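Side-chain contact in 3'-5'-exonuclease (Saccharomyces cerevisiae, PDB 3E2V), which probably cuts double-stranded DNA as an endonuclease and trims it from the 3' end as a magnesium-dependent exonuclease of the TatD family: residues A[42-47]-A[81-86]. Residues are numbered along the deposited sequence; the frame is centred on the assembly and turned at random.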
ATOM      1  N   LYS A  42      18.003  10.698   4.530  1.00 18.24           N
ATOM      2  CA  LYS A  42      18.897   9.676   5.112  1.00 17.78           C
ATOM      3  C   LYS A  42      18.240   8.290   5.181  1.00 16.81           C
ATOM      4  O   LYS A  42      18.899   7.259   4.968  1.00 17.05           O
ATOM      5  CB  LYS A  42      19.410  10.093   6.498  1.00 17.94           C
ATOM      6  CG  LYS A  42      20.523  11.121   6.402  1.00 20.48           C
ATOM      7  CD  LYS A  42      20.866  11.666   7.770  1.00 23.35           C
ATOM      8  CE  LYS A  42      21.795  12.868   7.674  1.00 27.63           C
ATOM      9  NZ  LYS A  42      23.216  12.454   7.743  1.00 30.08           N
ATOM     10  N   LEU A  43      16.942   8.277   5.454  1.00 16.98           N
ATOM     11  CA  LEU A  43      16.167   7.062   5.404  1.00 15.87           C
ATOM     12  C   LEU A  43      16.282   6.401   4.028  1.00 15.46           C
ATOM     13  O   LEU A  43      16.447   5.177   3.924  1.00 14.91           O
ATOM     14  CB  LEU A  43      14.701   7.370   5.706  1.00 16.18           C
ATOM     15  CG  LEU A  43      13.754   6.183   5.648  1.00 17.21           C
ATOM     16  CD1 LEU A  43      12.936   6.088   6.910  1.00 21.71           C
ATOM     17  CD2 LEU A  43      12.905   6.234   4.391  1.00 23.23           C
ATOM     18  N   LEU A  44      16.172   7.205   2.977  1.00 15.56           N
ATOM     19  CA  LEU A  44      16.257   6.671   1.622  1.00 15.85           C
ATOM     20  C   LEU A  44      17.670   6.196   1.308  1.00 16.17           C
ATOM     21  O   LEU A  44      17.830   5.189   0.618  1.00 16.39           O
ATOM     22  CB  LEU A  44      15.734   7.692   0.604  1.00 15.71           C
ATOM     23  CG  LEU A  44      14.227   7.992   0.727  1.00 16.76           C
ATOM     24  CD1 LEU A  44      13.836   9.266  -0.030  1.00 19.83           C
ATOM     25  CD2 LEU A  44      13.339   6.811   0.287  1.00 17.31           C
ATOM     26  N   GLU A  45      18.670   6.898   1.823  1.00 16.70           N
ATOM     27  CA  GLU A  45      20.066   6.460   1.708  1.00 17.70           C
ATOM     28  C   GLU A  45      20.294   5.104   2.384  1.00 16.72           C
ATOM     29  O   GLU A  45      20.982   4.231   1.828  1.00 17.18           O
ATOM     30  CB  GLU A  45      21.014   7.544   2.250  1.00 17.65           C
ATOM     31  CG  GLU A  45      20.972   8.808   1.398  1.00 20.69           C
ATOM     32  CD  GLU A  45      21.732  10.004   1.971  1.00 21.01           C
ATOM     33  OE1 GLU A  45      22.199   9.951   3.128  1.00 25.50           O
ATOM     34  OE2 GLU A  45      21.857  11.004   1.228  1.00 28.57           O
ATOM     35  N   ARG A  46      19.713   4.903   3.568  1.00 15.47           N
ATOM     36  CA  ARG A  46      19.800   3.610   4.262  1.00 15.28           C
ATOM     37  C   ARG A  46      19.161   2.506   3.419  1.00 15.05           C
ATOM     38  O   ARG A  46      19.720   1.408   3.287  1.00 15.27           O
ATOM     39  CB  ARG A  46      19.138   3.651   5.639  1.00 15.56           C
ATOM     40  CG  ARG A  46      19.907   4.475   6.650  1.00 15.60           C
ATOM     41  CD  ARG A  46      19.335   4.322   8.027  1.00 15.52           C
ATOM     42  NE  ARG A  46      18.046   4.998   8.257  1.00 15.47           N
ATOM     43  CZ  ARG A  46      17.919   6.289   8.553  1.00 15.74           C
ATOM     44  NH1 ARG A  46      18.984   7.099   8.559  1.00 16.38           N
ATOM     45  NH2 ARG A  46      16.710   6.786   8.793  1.00 14.72           N
ATOM     46  N   ALA A  47      17.989   2.792   2.850  1.00 14.61           N
ATOM     47  CA  ALA A  47      17.313   1.802   2.022  1.00 14.68           C
ATOM     48  C   ALA A  47      18.149   1.420   0.788  1.00 15.10           C
ATOM     49  O   ALA A  47      18.269   0.244   0.444  1.00 15.06           O
ATOM     50  CB  ALA A  47      15.918   2.319   1.618  1.00 15.06           C
ATOM     51  N   LEU A  81      16.544   6.208  -4.223  1.00 18.94           N
ATOM     52  CA  LEU A  81      15.488   5.283  -4.666  1.00 19.20           C
ATOM     53  C   LEU A  81      14.625   5.959  -5.707  1.00 18.46           C
ATOM     54  O   LEU A  81      14.369   7.167  -5.622  1.00 18.00           O
ATOM     55  CB  LEU A  81      14.572   4.875  -3.507  1.00 19.50           C
ATOM     56  CG  LEU A  81      14.943   3.671  -2.645  1.00 19.78           C
ATOM     57  CD1 LEU A  81      16.238   3.873  -1.883  1.00 22.77           C
ATOM     58  CD2 LEU A  81      13.807   3.379  -1.680  1.00 20.51           C
ATOM     59  N   LYS A  82      14.165   5.197  -6.690  1.00 17.19           N
ATOM     60  CA  LYS A  82      13.140   5.703  -7.577  1.00 17.31           C
ATOM     61  C   LYS A  82      11.806   5.564  -6.845  1.00 16.59           C
ATOM     62  O   LYS A  82      11.409   4.452  -6.469  1.00 16.76           O
ATOM     63  CB  LYS A  82      13.119   4.950  -8.908  1.00 18.35           C
ATOM     64  CG  LYS A  82      12.077   5.455  -9.889  1.00 22.86           C
ATOM     65  CD  LYS A  82      12.338   6.895 -10.337  1.00 28.04           C
ATOM     66  CE  LYS A  82      11.193   7.436 -11.175  1.00 32.24           C
ATOM     67  NZ  LYS A  82      11.126   8.928 -11.124  1.00 34.95           N
ATOM     68  N   LEU A  83      11.141   6.696  -6.624  1.00 16.13           N
ATOM     69  CA  LEU A  83       9.876   6.704  -5.907  1.00 14.94           C
ATOM     70  C   LEU A  83       8.706   6.915  -6.835  1.00 15.57           C
ATOM     71  O   LEU A  83       8.693   7.830  -7.672  1.00 16.10           O
ATOM     72  CB  LEU A  83       9.876   7.789  -4.846  1.00 15.28           C
ATOM     73  CG  LEU A  83      10.937   7.657  -3.751  1.00 16.26           C
ATOM     74  CD1 LEU A  83      10.890   8.855  -2.824  1.00 17.86           C
ATOM     75  CD2 LEU A  83      10.757   6.387  -2.953  1.00 17.75           C
ATOM     76  N   TYR A  84       7.721   6.039  -6.663  1.00 13.94           N
ATOM     77  CA  TYR A  84       6.415   6.182  -7.280  1.00 14.60           C
ATOM     78  C   TYR A  84       5.377   6.383  -6.193  1.00 14.07           C
ATOM     79  O   TYR A  84       5.690   6.263  -5.021  1.00 13.36           O
ATOM     80  CB  TYR A  84       6.100   4.964  -8.153  1.00 16.67           C
ATOM     81  CG  TYR A  84       7.159   4.740  -9.207  1.00 20.77           C
ATOM     82  CD1 TYR A  84       7.336   5.659 -10.233  1.00 23.13           C
ATOM     83  CD2 TYR A  84       7.989   3.635  -9.159  1.00 23.66           C
ATOM     84  CE1 TYR A  84       8.314   5.476 -11.204  1.00 24.90           C
ATOM     85  CE2 TYR A  84       8.981   3.441 -10.122  1.00 26.48           C
ATOM     86  CZ  TYR A  84       9.137   4.361 -11.137  1.00 24.71           C
ATOM     87  OH  TYR A  84      10.122   4.153 -12.086  1.00 27.35           O
ATOM     88  N   HIS A  85       4.147   6.735  -6.563  1.00 13.65           N
ATOM     89  CA  HIS A  85       3.106   6.863  -5.543  1.00 13.45           C
ATOM     90  C   HIS A  85       1.729   6.476  -6.053  1.00 13.47           C
ATOM     91  O   HIS A  85       1.494   6.323  -7.272  1.00 13.58           O
ATOM     92  CB  HIS A  85       3.066   8.289  -5.001  1.00 14.43           C
ATOM     93  CG  HIS A  85       2.555   9.268  -6.007  1.00 13.87           C
ATOM     94  ND1 HIS A  85       1.213   9.533  -6.155  1.00 14.11           N
ATOM     95  CD2 HIS A  85       3.193   9.968  -6.976  1.00 14.53           C
ATOM     96  CE1 HIS A  85       1.047  10.408  -7.133  1.00 14.30           C
ATOM     97  NE2 HIS A  85       2.234  10.692  -7.641  1.00 14.67           N
ATOM     98  N   THR A  86       0.811   6.341  -5.101  1.00 12.27           N
ATOM     99  CA  THR A  86      -0.577   6.062  -5.435  1.00 12.86           C
ATOM    100  C   THR A  86      -1.406   7.333  -5.270  1.00 13.11           C
ATOM    101  O   THR A  86      -0.930   8.349  -4.723  1.00 13.06           O
ATOM    102  CB  THR A  86      -1.168   4.948  -4.503  1.00 12.71           C
ATOM    103  OG1 THR A  86      -1.435   5.500  -3.203  1.00 13.59           O
ATOM    104  CG2 THR A  86      -0.194   3.784  -4.342  1.00 13.33           C
TER
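Thr-86 OG1 is gripped by Gly-59 N and Gly-160 O at the far end of a strand that packs, through Leu-83 and through Leu-81 just ahead of it, on Leu-44 and Ala-47 of helix 40-49. The setting is the TIM-barrel fold of TatD nucleases, and the pair illustrates how an outer helix and a strand of the central parallel sheet can be joined by apolar side chains. Strand 52-57 lies next to strand 82-87 in that sheet. On the other side of helix 40-49, Arg-46 forms salt bridges with Asp-39 and Glu-358.

Leu-44 and Leu-81 share the bulk of the contact about equally. With CG beside its backbone N and anti to the carbonyl carbon (chi1 -66°), Leu-44 holds both methyls out to the strand. CD1 meets Leu-83 CD1 tip to tip at 4.1 Å, and CD2 reaches Leu-83 CD2 at 4.2 Å, so the two forks meet methyl to methyl. Leu-83 also touches Val-75 of helix 62-75, which ties the contact to the next helix. Leu-81 instead passes obliquely by Leu-44, with its CD2 4.0 Å from Leu-44 CD2. All four touching residues are buried.

At the strand's end, well away from the helix, His-85 ND1 donates to Thr-86 O over 2.8 Å.

The fit is closest beside the helix backbone: Leu-81 CD1 lies 3.8 Å from Ala-47 CB and presses to within 3.2 Å of Leu-44 O.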